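Local coordinates for RNA-binding protein Smaug (Drosophila melanogaster, PDB 1OXJ), which recognises RNA through its SAM domain, which in this fragment is followed by a helical PHAT domain, at residues H20-L25 and G46-A51; K99-P104 and E153-H158; I145-I150 and D164-L169. One frame throughout, in Å; residues are numbered along the deposited sequence.

In the fold
Contact 1 lies in the SAM domain, at the surface, its centre about 22 Å from the centre of the chain; contacts 2 and 3 belong to the PHAT domain, are partly buried, and sit nearer the middle. Contacts 1 and 3 fall on opposite sides of that centre. Contact 1 mixes an aromatic face with bound water and a helix cap. Contact 2 joins two loops through leucine and alanine, whereas contact 3 pairs two antiparallel helices by leucine packing and a salt bridge. Contacts 2 and 3 meet where Phe155 CD2 packs on Ser149 O at 3.3 Å, and both reach helix 111-127. Contact 1 touches neither.

Contact 1 (H20-L25 and G46-A51); sequences HKYIEL and GVTKGA
Tyr22 lays one face of its ring against Val47. The methyl CG1 of Val47 stands 4.0 Å from the ring centroid, 26° off the normal, a CH-pi contact displaced toward the CZ side of the ring. With CG1 anti to the backbone N (chi1 -179°), Val47 presents this methyl over the face, while CG2, on the same side of the ring plane, meets CE2. On the opposite face of the ring lies Lys21 CG, so the aromatic group is sandwiched between a neighbour in sequence and the other segment. Ala51 CB approaches Tyr22 CE1 obliquely at 3.6 Å, and Leu25 CD2 adds a looser touch on Val47 CG2 at 4.4 Å.

The polar contacts gather at the hydroxyl. Thr48 N gives Tyr22 OH a weak but nearly straight bond of 3.4 Å (172°). One water lies at the ring edge, in plane, 2.6 Å from Tyr22 OH, and donates to Gly46 O; it is the chief link through solvent. A second water joins Tyr22 OH to Lys21 NZ, accepting from the amine at 2.7 Å, and reaches Thr48 OG1 only weakly.

Thr48 is the N-cap of helix 49-77: its OG1 accepts from Ala51 N at 3.1 Å, which satisfies an amide of the first turn. The contact joins the 3-10 segment 20-25, after helix 10-16, to the start of this long helix of the SAM domain. Ile23 packs back on Ile10 and Leu14 of helix 10-16, while Leu25 and Val47 both touch Leu42 of helix 39-44.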
ATOM      1  N   HIS A  20       5.117 -13.062 -10.125  1.00 34.69           N
ATOM      2  CA  HIS A  20       4.682 -12.552 -11.417  1.00 34.76           C
ATOM      3  C   HIS A  20       4.459 -13.675 -12.425  1.00 33.01           C
ATOM      4  O   HIS A  20       3.883 -13.463 -13.488  1.00 33.79           O
ATOM      5  CB  HIS A  20       5.677 -11.521 -11.953  1.00 37.78           C
ATOM      6  CG  HIS A  20       5.167 -10.754 -13.135  1.00 41.13           C
ATOM      7  ND1 HIS A  20       5.315 -11.196 -14.432  1.00 43.06           N
ATOM      8  CD2 HIS A  20       4.464  -9.599 -13.210  1.00 43.09           C
ATOM      9  CE1 HIS A  20       4.726 -10.347 -15.254  1.00 44.09           C
ATOM     10  NE2 HIS A  20       4.200  -9.369 -14.538  1.00 43.33           N
ATOM     11  N   LYS A  21       4.912 -14.872 -12.081  1.00 33.05           N
ATOM     12  CA  LYS A  21       4.708 -16.037 -12.935  1.00 31.51           C
ATOM     13  C   LYS A  21       3.198 -16.219 -13.142  1.00 31.80           C
ATOM     14  O   LYS A  21       2.755 -16.750 -14.162  1.00 31.26           O
ATOM     15  CB  LYS A  21       5.287 -17.273 -12.241  1.00 35.76           C
ATOM     16  CG  LYS A  21       4.852 -18.597 -12.798  1.00 36.10           C
ATOM     17  CD  LYS A  21       5.334 -19.727 -11.875  1.00 38.79           C
ATOM     18  CE  LYS A  21       4.854 -21.084 -12.355  1.00 38.81           C
ATOM     19  NZ  LYS A  21       5.345 -22.200 -11.491  1.00 37.97           N
ATOM     20  N   TYR A  22       2.413 -15.766 -12.168  1.00 29.45           N
ATOM     21  CA  TYR A  22       0.962 -15.912 -12.235  1.00 29.75           C
ATOM     22  C   TYR A  22       0.187 -14.691 -12.713  1.00 29.97           C
ATOM     23  O   TYR A  22      -1.013 -14.600 -12.490  1.00 28.31           O
ATOM     24  CB  TYR A  22       0.431 -16.352 -10.872  1.00 29.47           C
ATOM     25  CG  TYR A  22       0.950 -17.719 -10.472  1.00 33.05           C
ATOM     26  CD1 TYR A  22       2.030 -17.860  -9.590  1.00 33.34           C
ATOM     27  CD2 TYR A  22       0.408 -18.864 -11.035  1.00 31.43           C
ATOM     28  CE1 TYR A  22       2.555 -19.127  -9.286  1.00 33.22           C
ATOM     29  CE2 TYR A  22       0.925 -20.130 -10.748  1.00 34.57           C
ATOM     30  CZ  TYR A  22       1.994 -20.255  -9.877  1.00 35.07           C
ATOM     31  OH  TYR A  22       2.490 -21.516  -9.611  1.00 34.63           O
ATOM     32  N   ILE A  23       0.857 -13.765 -13.391  1.00 31.47           N
ATOM     33  CA  ILE A  23       0.177 -12.564 -13.887  1.00 33.48           C
ATOM     34  C   ILE A  23      -1.074 -12.874 -14.726  1.00 34.53           C
ATOM     35  O   ILE A  23      -2.104 -12.201 -14.597  1.00 32.66           O
ATOM     36  CB  ILE A  23       1.146 -11.685 -14.739  1.00 34.65           C
ATOM     37  CG1 ILE A  23       0.450 -10.398 -15.184  1.00 36.72           C
ATOM     38  CG2 ILE A  23       1.597 -12.448 -15.967  1.00 35.58           C
ATOM     39  CD1 ILE A  23       0.091  -9.460 -14.048  1.00 37.10           C
ATOM     40  N   GLU A  24      -1.001 -13.890 -15.585  1.00 35.91           N
ATOM     41  CA  GLU A  24      -2.140 -14.230 -16.441  1.00 35.82           C
ATOM     42  C   GLU A  24      -3.399 -14.681 -15.712  1.00 36.17           C
ATOM     43  O   GLU A  24      -4.505 -14.566 -16.244  1.00 34.76           O
ATOM     44  CB  GLU A  24      -1.743 -15.305 -17.452  1.00 40.35           C
ATOM     45  CG  GLU A  24      -0.740 -14.832 -18.495  1.00 45.35           C
ATOM     46  CD  GLU A  24      -1.224 -13.620 -19.260  1.00 47.91           C
ATOM     47  OE1 GLU A  24      -2.374 -13.637 -19.744  1.00 51.73           O
ATOM     48  OE2 GLU A  24      -0.451 -12.647 -19.384  1.00 53.78           O
ATOM     49  N   LEU A  25      -3.235 -15.194 -14.498  1.00 34.77           N
ATOM     50  CA  LEU A  25      -4.372 -15.649 -13.716  1.00 33.37           C
ATOM     51  C   LEU A  25      -5.357 -14.512 -13.462  1.00 34.08           C
ATOM     52  O   LEU A  25      -6.565 -14.750 -13.351  1.00 33.71           O
ATOM     53  CB  LEU A  25      -3.900 -16.211 -12.375  1.00 35.23           C
ATOM     54  CG  LEU A  25      -5.001 -16.450 -11.340  1.00 34.60           C
ATOM     55  CD1 LEU A  25      -6.022 -17.431 -11.905  1.00 37.86           C
ATOM     56  CD2 LEU A  25      -4.393 -16.979 -10.065  1.00 40.96           C
ATOM     57  N   GLY A  46      -4.331 -24.846 -11.112  1.00 38.04           N
ATOM     58  CA  GLY A  46      -2.955 -25.016 -11.550  1.00 37.18           C
ATOM     59  C   GLY A  46      -1.817 -24.320 -10.830  1.00 37.39           C
ATOM     60  O   GLY A  46      -0.666 -24.452 -11.250  1.00 37.93           O
ATOM     61  N   VAL A  47      -2.117 -23.566  -9.777  1.00 36.35           N
ATOM     62  CA  VAL A  47      -1.077 -22.888  -9.006  1.00 34.89           C
ATOM     63  C   VAL A  47      -0.460 -23.911  -8.045  1.00 35.73           C
ATOM     64  O   VAL A  47      -1.179 -24.684  -7.420  1.00 34.85           O
ATOM     65  CB  VAL A  47      -1.663 -21.718  -8.178  1.00 35.45           C
ATOM     66  CG1 VAL A  47      -0.559 -21.014  -7.410  1.00 34.21           C
ATOM     67  CG2 VAL A  47      -2.373 -20.731  -9.095  1.00 32.53           C
ATOM     68  N   THR A  48       0.864 -23.925  -7.933  1.00 35.93           N
ATOM     69  CA  THR A  48       1.527 -24.872  -7.039  1.00 39.23           C
ATOM     70  C   THR A  48       1.029 -24.683  -5.603  1.00 40.88           C
ATOM     71  O   THR A  48       0.603 -23.598  -5.228  1.00 41.23           O
ATOM     72  CB  THR A  48       3.052 -24.678  -7.047  1.00 37.00           C
ATOM     73  OG1 THR A  48       3.381 -23.469  -6.348  1.00 38.98           O
ATOM     74  CG2 THR A  48       3.566 -24.583  -8.476  1.00 36.84           C
ATOM     75  N   LYS A  49       1.092 -25.739  -4.796  1.00 43.74           N
ATOM     76  CA  LYS A  49       0.634 -25.661  -3.411  1.00 45.25           C
ATOM     77  C   LYS A  49       1.388 -24.593  -2.641  1.00 45.61           C
ATOM     78  O   LYS A  49       0.830 -23.945  -1.756  1.00 46.57           O
ATOM     79  CB  LYS A  49       0.807 -27.013  -2.713  1.00 48.68           C
ATOM     80  CG  LYS A  49       2.165 -27.646  -2.941  1.00 50.50           C
ATOM     81  CD  LYS A  49       2.052 -28.888  -3.828  1.00 53.27           C
ATOM     82  CE  LYS A  49       1.527 -28.548  -5.224  1.00 52.47           C
ATOM     83  NZ  LYS A  49       2.470 -27.667  -5.954  1.00 52.39           N
ATOM     84  N   GLY A  50       2.659 -24.409  -2.978  1.00 44.53           N
ATOM     85  CA  GLY A  50       3.457 -23.406  -2.295  1.00 44.82           C
ATOM     86  C   GLY A  50       2.991 -21.996  -2.615  1.00 44.37           C
ATOM     87  O   GLY A  50       2.745 -21.193  -1.713  1.00 43.29           O
ATOM     88  N   ALA A  51       2.873 -21.695  -3.904  1.00 43.64           N
ATOM     89  CA  ALA A  51       2.432 -20.374  -4.336  1.00 41.33           C
ATOM     90  C   ALA A  51       0.966 -20.148  -3.969  1.00 40.96           C
ATOM     91  O   ALA A  51       0.554 -19.017  -3.718  1.00 39.82           O
ATOM     92  CB  ALA A  51       2.637 -20.223  -5.837  1.00 40.86           C
TER
HETATM   93  O   HOH W   1       5.129 -21.792  -8.797  1.00 33.48           O
HETATM   94  O   HOH W   2       1.686 -23.291 -11.261  1.00 40.03           O

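Contact 2 (K99-P104 and E153-H158); sequences KPLESP and EAFMNH
A type I beta turn from Pro100 to Ser103 brings Leu101 against the loop that leads from helix 136-150 to helix 159-170. Leu101 CG, anti to its own carbonyl carbon (chi1 -62°), rests on the backbone carbonyl of Ala154, 3.6 Å from its O. The CD2 branch reaches the edge of the Phe155 ring, close to the ring plane and 4.1 Å from CE1, with the two side chains crossing at about a right angle. The placing of the CD1 branch against His158 is doubtful.

Where the turn begins, the methyl of Ala154 meets backbone atoms: CB sits 3.4 Å from Lys99 O and also lies near Pro100 CA. The small alanine side chain goes with a close approach of the two chains, the CA atoms of Pro100 and Ala154 being 4.2 Å apart. The turn is closed by Ser103, whose OG donates to Pro100 O at 2.8 Å with the donor tilted 29° from the carbonyl plane; the backbone bond from Ser103 N to the same oxygen is weak.

This is a loop-to-loop junction of the helical PHAT domain, set over helix 111-127, where Leu101, Phe155 and His158 all touch Leu116. At the outer side Glu102, its chain bent at chi2 (60°), turns its carboxylate toward Asn157, with OE1 4.0 Å from ND2 and the two planes steeply inclined. Lys99 NZ instead forms a salt bridge with Glu32, a residue of the SAM region.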
ATOM      1  N   LYS A  99      -8.193   0.576  -5.216  1.00 28.72           N
ATOM      2  CA  LYS A  99      -9.223   1.182  -6.040  1.00 30.97           C
ATOM      3  C   LYS A  99      -9.076   2.692  -5.957  1.00 32.09           C
ATOM      4  O   LYS A  99      -8.428   3.214  -5.050  1.00 30.35           O
ATOM      5  CB  LYS A  99     -10.606   0.790  -5.530  1.00 32.03           C
ATOM      6  CG  LYS A  99     -10.876  -0.707  -5.535  1.00 35.06           C
ATOM      7  CD  LYS A  99     -12.327  -1.008  -5.191  1.00 40.49           C
ATOM      8  CE  LYS A  99     -13.248  -0.696  -6.359  1.00 42.99           C
ATOM      9  NZ  LYS A  99     -14.647  -1.139  -6.093  1.00 45.16           N
ATOM     10  N   PRO A 100      -9.666   3.417  -6.916  1.00 33.90           N
ATOM     11  CA  PRO A 100      -9.590   4.883  -6.913  1.00 34.33           C
ATOM     12  C   PRO A 100     -10.151   5.462  -5.609  1.00 33.31           C
ATOM     13  O   PRO A 100     -10.983   4.836  -4.945  1.00 31.37           O
ATOM     14  CB  PRO A 100     -10.445   5.269  -8.111  1.00 35.56           C
ATOM     15  CG  PRO A 100     -10.196   4.133  -9.080  1.00 36.74           C
ATOM     16  CD  PRO A 100     -10.270   2.916  -8.166  1.00 35.13           C
ATOM     17  N   LEU A 101      -9.694   6.652  -5.236  1.00 33.92           N
ATOM     18  CA  LEU A 101     -10.199   7.301  -4.029  1.00 34.26           C
ATOM     19  C   LEU A 101     -11.695   7.554  -4.192  1.00 34.21           C
ATOM     20  O   LEU A 101     -12.458   7.503  -3.221  1.00 32.31           O
ATOM     21  CB  LEU A 101      -9.482   8.633  -3.801  1.00 37.45           C
ATOM     22  CG  LEU A 101      -7.972   8.573  -3.570  1.00 39.33           C
ATOM     23  CD1 LEU A 101      -7.415   9.980  -3.560  1.00 40.41           C
ATOM     24  CD2 LEU A 101      -7.674   7.879  -2.252  1.00 39.06           C
ATOM     25  N   GLU A 102     -12.110   7.808  -5.432  1.00 33.73           N
ATOM     26  CA  GLU A 102     -13.511   8.079  -5.750  1.00 37.42           C
ATOM     27  C   GLU A 102     -14.417   6.854  -5.737  1.00 37.46           C
ATOM     28  O   GLU A 102     -15.419   6.819  -6.457  1.00 39.60           O
ATOM     29  CB  GLU A 102     -13.633   8.734  -7.128  1.00 40.10           C
ATOM     30  CG  GLU A 102     -13.064  10.121  -7.225  1.00 42.41           C
ATOM     31  CD  GLU A 102     -11.603  10.152  -6.903  1.00 41.91           C
ATOM     32  OE1 GLU A 102     -10.869   9.253  -7.383  1.00 43.33           O
ATOM     33  OE2 GLU A 102     -11.189  11.077  -6.173  1.00 43.86           O
ATOM     34  N   SER A 103     -14.077   5.847  -4.941  1.00 37.66           N
ATOM     35  CA  SER A 103     -14.899   4.645  -4.864  1.00 35.08           C
ATOM     36  C   SER A 103     -15.836   4.763  -3.684  1.00 37.20           C
ATOM     37  O   SER A 103     -15.402   4.719  -2.525  1.00 36.94           O
ATOM     38  CB  SER A 103     -14.021   3.407  -4.701  1.00 37.36           C
ATOM     39  OG  SER A 103     -13.149   3.268  -5.806  1.00 37.14           O
ATOM     40  N   PRO A 104     -17.146   4.907  -3.956  1.00 36.20           N
ATOM     41  CA  PRO A 104     -18.151   5.037  -2.903  1.00 36.41           C
ATOM     42  C   PRO A 104     -18.087   3.936  -1.858  1.00 36.50           C
ATOM     43  O   PRO A 104     -17.850   2.774  -2.180  1.00 35.50           O
ATOM     44  CB  PRO A 104     -19.470   5.015  -3.681  1.00 36.24           C
ATOM     45  CG  PRO A 104     -19.096   5.619  -4.991  1.00 33.69           C
ATOM     46  CD  PRO A 104     -17.782   4.929  -5.284  1.00 37.22           C
ATOM     47  N   GLU A 153      -2.020   4.897  -9.957  1.00 45.74           N
ATOM     48  CA  GLU A 153      -3.185   5.441 -10.644  1.00 46.47           C
ATOM     49  C   GLU A 153      -4.337   5.815  -9.720  1.00 46.25           C
ATOM     50  O   GLU A 153      -5.107   6.725 -10.027  1.00 47.36           O
ATOM     51  CB  GLU A 153      -3.662   4.461 -11.719  1.00 47.57           C
ATOM     52  CG  GLU A 153      -2.730   4.411 -12.926  1.00 49.78           C
ATOM     53  CD  GLU A 153      -3.220   3.475 -14.015  1.00 53.07           C
ATOM     54  OE1 GLU A 153      -4.436   3.494 -14.307  1.00 54.22           O
ATOM     55  OE2 GLU A 153      -2.390   2.729 -14.584  1.00 55.13           O
ATOM     56  N   ALA A 154      -4.453   5.123  -8.592  1.00 44.29           N
ATOM     57  CA  ALA A 154      -5.514   5.412  -7.636  1.00 43.16           C
ATOM     58  C   ALA A 154      -5.317   6.783  -6.988  1.00 42.06           C
ATOM     59  O   ALA A 154      -6.257   7.353  -6.437  1.00 41.60           O
ATOM     60  CB  ALA A 154      -5.556   4.330  -6.562  1.00 42.63           C
ATOM     61  N   PHE A 155      -4.097   7.313  -7.061  1.00 40.49           N
ATOM     62  CA  PHE A 155      -3.799   8.619  -6.472  1.00 41.60           C
ATOM     63  C   PHE A 155      -3.636   9.680  -7.547  1.00 42.27           C
ATOM     64  O   PHE A 155      -3.105  10.761  -7.301  1.00 42.23           O
ATOM     65  CB  PHE A 155      -2.520   8.560  -5.628  1.00 40.29           C
ATOM     66  CG  PHE A 155      -2.595   7.602  -4.475  1.00 43.04           C
ATOM     67  CD1 PHE A 155      -3.770   7.471  -3.736  1.00 42.27           C
ATOM     68  CD2 PHE A 155      -1.488   6.837  -4.117  1.00 41.42           C
ATOM     69  CE1 PHE A 155      -3.843   6.591  -2.659  1.00 44.37           C
ATOM     70  CE2 PHE A 155      -1.548   5.954  -3.042  1.00 44.13           C
ATOM     71  CZ  PHE A 155      -2.729   5.829  -2.310  1.00 43.80           C
ATOM     72  N   MET A 156      -4.091   9.342  -8.744  1.00 43.66           N
ATOM     73  CA  MET A 156      -4.030  10.218  -9.896  1.00 46.81           C
ATOM     74  C   MET A 156      -4.319  11.684  -9.561  1.00 46.80           C
ATOM     75  O   MET A 156      -3.541  12.571  -9.917  1.00 45.85           O
ATOM     76  CB  MET A 156      -5.027   9.706 -10.937  1.00 48.77           C
ATOM     77  CG  MET A 156      -5.096  10.484 -12.227  1.00 53.54           C
ATOM     78  SD  MET A 156      -6.152   9.584 -13.377  1.00 54.88           S
ATOM     79  CE  MET A 156      -5.002   8.301 -13.892  1.00 52.87           C
ATOM     80  N   ASN A 157      -5.424  11.934  -8.863  1.00 47.52           N
ATOM     81  CA  ASN A 157      -5.809  13.300  -8.516  1.00 49.10           C
ATOM     82  C   ASN A 157      -5.143  13.875  -7.272  1.00 49.16           C
ATOM     83  O   ASN A 157      -5.578  14.901  -6.742  1.00 49.08           O
ATOM     84  CB  ASN A 157      -7.328  13.387  -8.373  1.00 50.28           C
ATOM     85  CG  ASN A 157      -8.044  12.964  -9.633  1.00 52.48           C
ATOM     86  OD1 ASN A 157      -7.718  13.426 -10.727  1.00 52.53           O
ATOM     87  ND2 ASN A 157      -9.026  12.082  -9.490  1.00 53.75           N
ATOM     88  N   HIS A 158      -4.084  13.219  -6.814  1.00 47.87           N
ATOM     89  CA  HIS A 158      -3.349  13.668  -5.642  1.00 47.26           C
ATOM     90  C   HIS A 158      -1.864  13.710  -5.959  1.00 46.55           C
ATOM     91  O   HIS A 158      -1.055  14.138  -5.137  1.00 45.51           O
ATOM     92  CB  HIS A 158      -3.603  12.725  -4.470  1.00 48.15           C
ATOM     93  CG  HIS A 158      -4.733  13.149  -3.589  1.00 49.34           C
ATOM     94  ND1 HIS A 158      -4.586  14.086  -2.590  1.00 50.29           N
ATOM     95  CD2 HIS A 158      -6.032  12.766  -3.558  1.00 50.31           C
ATOM     96  CE1 HIS A 158      -5.744  14.258  -1.976  1.00 51.41           C
ATOM     97  NE2 HIS A 158      -6.638  13.468  -2.544  1.00 51.57           N
TER

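Contact 3 (I145-I150 and D164-L169); sequences ILDRSI and DLKFKL
Leu146 meets Lys166 and Leu169 through its CD1 methyl, which lies 3.6 Å from Lys166 CA and the same distance from Leu169 CD1. The two leucine side chains cross at about a right angle, while Leu146 CB also nears Lys166 CB.

Asp147, next along, takes the charged end of Lys166: NZ donates to OD1 at 2.7 Å, a salt bridge in which NZ meets OD1 from above the carboxylate plane, 52° out of it. The lysine spans the gap because CG is anti to its backbone N (chi1 -179°) and the chain is extended beyond. Arg148 NH1 joins the network from the same helix by a weak bond to Asp147 OD2 at 3.3 Å, so the carboxylate is shared between two cations and probably favours its charged form.

One turn on, Ile150 CD1 touches the aliphatic part of Lys166 at CD, 3.9 Å away, crossing it at about a right angle.

The axes of 145-150 and 164-169 run close to antiparallel (160°) and approach to 10.1 Å. Helix 111-127 also packs here, Ile119 touching Leu146 and Leu165; Ile145 packs on helix 83-91, and Leu169 reaches back to Leu142 and Met143 of helix 136-150.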
ATOM      1  N   ILE A 145       8.496   5.527  -0.898  1.00 29.24           N
ATOM      2  CA  ILE A 145       7.049   5.332  -0.791  1.00 29.12           C
ATOM      3  C   ILE A 145       6.302   6.447  -1.536  1.00 29.68           C
ATOM      4  O   ILE A 145       5.386   6.182  -2.323  1.00 31.32           O
ATOM      5  CB  ILE A 145       6.601   5.330   0.691  1.00 26.40           C
ATOM      6  CG1 ILE A 145       7.105   4.057   1.384  1.00 27.25           C
ATOM      7  CG2 ILE A 145       5.063   5.433   0.778  1.00 27.03           C
ATOM      8  CD1 ILE A 145       6.894   4.068   2.915  1.00 26.51           C
ATOM      9  N   LEU A 146       6.681   7.693  -1.282  1.00 30.70           N
ATOM     10  CA  LEU A 146       6.028   8.812  -1.951  1.00 33.68           C
ATOM     11  C   LEU A 146       6.208   8.624  -3.448  1.00 35.55           C
ATOM     12  O   LEU A 146       5.296   8.858  -4.235  1.00 36.50           O
ATOM     13  CB  LEU A 146       6.647  10.138  -1.501  1.00 33.28           C
ATOM     14  CG  LEU A 146       6.471  10.454  -0.012  1.00 35.00           C
ATOM     15  CD1 LEU A 146       7.192  11.743   0.340  1.00 34.92           C
ATOM     16  CD2 LEU A 146       4.993  10.563   0.313  1.00 33.71           C
ATOM     17  N   ASP A 147       7.398   8.172  -3.815  1.00 38.96           N
ATOM     18  CA  ASP A 147       7.766   7.923  -5.199  1.00 40.40           C
ATOM     19  C   ASP A 147       6.786   6.957  -5.871  1.00 39.83           C
ATOM     20  O   ASP A 147       6.251   7.249  -6.941  1.00 39.57           O
ATOM     21  CB  ASP A 147       9.192   7.367  -5.228  1.00 44.63           C
ATOM     22  CG  ASP A 147       9.908   7.659  -6.525  1.00 49.34           C
ATOM     23  OD1 ASP A 147       9.724   8.769  -7.072  1.00 51.75           O
ATOM     24  OD2 ASP A 147      10.670   6.784  -6.988  1.00 53.29           O
ATOM     25  N   ARG A 148       6.543   5.814  -5.239  1.00 38.20           N
ATOM     26  CA  ARG A 148       5.618   4.821  -5.781  1.00 37.51           C
ATOM     27  C   ARG A 148       4.171   5.314  -5.713  1.00 37.07           C
ATOM     28  O   ARG A 148       3.358   4.962  -6.561  1.00 36.60           O
ATOM     29  CB  ARG A 148       5.734   3.502  -5.008  1.00 38.80           C
ATOM     30  CG  ARG A 148       7.087   2.808  -5.115  1.00 43.81           C
ATOM     31  CD  ARG A 148       7.274   2.134  -6.473  1.00 47.48           C
ATOM     32  NE  ARG A 148       7.417   3.093  -7.568  1.00 50.60           N
ATOM     33  CZ  ARG A 148       8.510   3.818  -7.793  1.00 53.74           C
ATOM     34  NH1 ARG A 148       9.568   3.697  -7.001  1.00 54.57           N
ATOM     35  NH2 ARG A 148       8.547   4.666  -8.815  1.00 54.99           N
ATOM     36  N   SER A 149       3.852   6.121  -4.704  1.00 35.31           N
ATOM     37  CA  SER A 149       2.494   6.647  -4.548  1.00 36.42           C
ATOM     38  C   SER A 149       2.161   7.666  -5.647  1.00 37.24           C
ATOM     39  O   SER A 149       1.022   7.730  -6.133  1.00 37.76           O
ATOM     40  CB  SER A 149       2.336   7.307  -3.169  1.00 35.93           C
ATOM     41  OG  SER A 149       2.513   6.361  -2.123  1.00 33.75           O
ATOM     42  N   ILE A 150       3.154   8.459  -6.034  1.00 37.69           N
ATOM     43  CA  ILE A 150       2.959   9.470  -7.075  1.00 38.50           C
ATOM     44  C   ILE A 150       2.548   8.795  -8.381  1.00 39.26           C
ATOM     45  O   ILE A 150       1.822   9.372  -9.191  1.00 39.64           O
ATOM     46  CB  ILE A 150       4.252  10.294  -7.293  1.00 38.27           C
ATOM     47  CG1 ILE A 150       4.492  11.203  -6.083  1.00 38.91           C
ATOM     48  CG2 ILE A 150       4.145  11.139  -8.556  1.00 41.05           C
ATOM     49  CD1 ILE A 150       5.846  11.890  -6.077  1.00 37.91           C
ATOM     50  N   ASP A 164       4.610  17.651  -4.263  1.00 45.97           N
ATOM     51  CA  ASP A 164       4.906  18.800  -3.416  1.00 48.01           C
ATOM     52  C   ASP A 164       5.469  18.314  -2.088  1.00 48.29           C
ATOM     53  O   ASP A 164       6.545  18.740  -1.665  1.00 49.29           O
ATOM     54  CB  ASP A 164       3.637  19.625  -3.156  1.00 50.84           C
ATOM     55  CG  ASP A 164       3.159  20.374  -4.388  1.00 53.12           C
ATOM     56  OD1 ASP A 164       2.065  20.972  -4.329  1.00 56.04           O
ATOM     57  OD2 ASP A 164       3.876  20.369  -5.411  1.00 53.86           O
ATOM     58  N   LEU A 165       4.738  17.408  -1.445  1.00 47.98           N
ATOM     59  CA  LEU A 165       5.136  16.846  -0.157  1.00 47.70           C
ATOM     60  C   LEU A 165       6.547  16.254  -0.231  1.00 47.32           C
ATOM     61  O   LEU A 165       7.398  16.540   0.617  1.00 44.79           O
ATOM     62  CB  LEU A 165       4.141  15.761   0.264  1.00 48.90           C
ATOM     63  CG  LEU A 165       3.887  15.536   1.761  1.00 51.69           C
ATOM     64  CD1 LEU A 165       3.005  14.309   1.932  1.00 50.03           C
ATOM     65  CD2 LEU A 165       5.195  15.353   2.512  1.00 52.00           C
ATOM     66  N   LYS A 166       6.784  15.420  -1.241  1.00 45.48           N
ATOM     67  CA  LYS A 166       8.086  14.789  -1.425  1.00 47.83           C
ATOM     68  C   LYS A 166       9.156  15.858  -1.618  1.00 49.24           C
ATOM     69  O   LYS A 166      10.293  15.697  -1.177  1.00 49.78           O
ATOM     70  CB  LYS A 166       8.056  13.860  -2.644  1.00 48.18           C
ATOM     71  CG  LYS A 166       9.359  13.122  -2.915  1.00 50.03           C
ATOM     72  CD  LYS A 166       9.278  12.332  -4.220  1.00 53.46           C
ATOM     73  CE  LYS A 166      10.634  11.759  -4.615  1.00 56.03           C
ATOM     74  NZ  LYS A 166      10.580  11.060  -5.930  1.00 57.90           N
ATOM     75  N   PHE A 167       8.783  16.953  -2.272  1.00 50.55           N
ATOM     76  CA  PHE A 167       9.720  18.042  -2.519  1.00 51.91           C
ATOM     77  C   PHE A 167      10.076  18.732  -1.207  1.00 51.30           C
ATOM     78  O   PHE A 167      11.244  19.016  -0.946  1.00 51.56           O
ATOM     79  CB  PHE A 167       9.113  19.054  -3.496  1.00 53.27           C
ATOM     80  CG  PHE A 167      10.100  20.070  -4.008  1.00 55.45           C
ATOM     81  CD1 PHE A 167      11.227  19.666  -4.722  1.00 55.61           C
ATOM     82  CD2 PHE A 167       9.899  21.428  -3.779  1.00 55.85           C
ATOM     83  CE1 PHE A 167      12.142  20.604  -5.203  1.00 56.90           C
ATOM     84  CE2 PHE A 167      10.806  22.374  -4.254  1.00 56.81           C
ATOM     85  CZ  PHE A 167      11.931  21.960  -4.968  1.00 57.48           C
ATOM     86  N   LYS A 168       9.066  19.000  -0.385  1.00 51.63           N
ATOM     87  CA  LYS A 168       9.280  19.643   0.910  1.00 51.93           C
ATOM     88  C   LYS A 168      10.246  18.824   1.767  1.00 52.06           C
ATOM     89  O   LYS A 168      11.156  19.371   2.390  1.00 51.81           O
ATOM     90  CB  LYS A 168       7.954  19.789   1.668  1.00 52.58           C
ATOM     91  CG  LYS A 168       7.124  21.033   1.351  1.00 55.35           C
ATOM     92  CD  LYS A 168       6.648  21.086  -0.095  1.00 57.56           C
ATOM     93  CE  LYS A 168       5.437  22.010  -0.247  1.00 57.92           C
ATOM     94  NZ  LYS A 168       5.696  23.391   0.247  1.00 58.95           N
ATOM     95  N   LEU A 169      10.034  17.511   1.798  1.00 51.62           N
ATOM     96  CA  LEU A 169      10.875  16.616   2.588  1.00 52.06           C
ATOM     97  C   LEU A 169      12.303  16.538   2.065  1.00 51.84           C
ATOM     98  O   LEU A 169      13.249  16.436   2.845  1.00 51.61           O
ATOM     99  CB  LEU A 169      10.275  15.205   2.617  1.00 51.41           C
ATOM    100  CG  LEU A 169       8.878  15.063   3.225  1.00 52.38           C
ATOM    101  CD1 LEU A 169       8.468  13.602   3.199  1.00 50.47           C
ATOM    102  CD2 LEU A 169       8.873  15.600   4.655  1.00 52.09           C
TER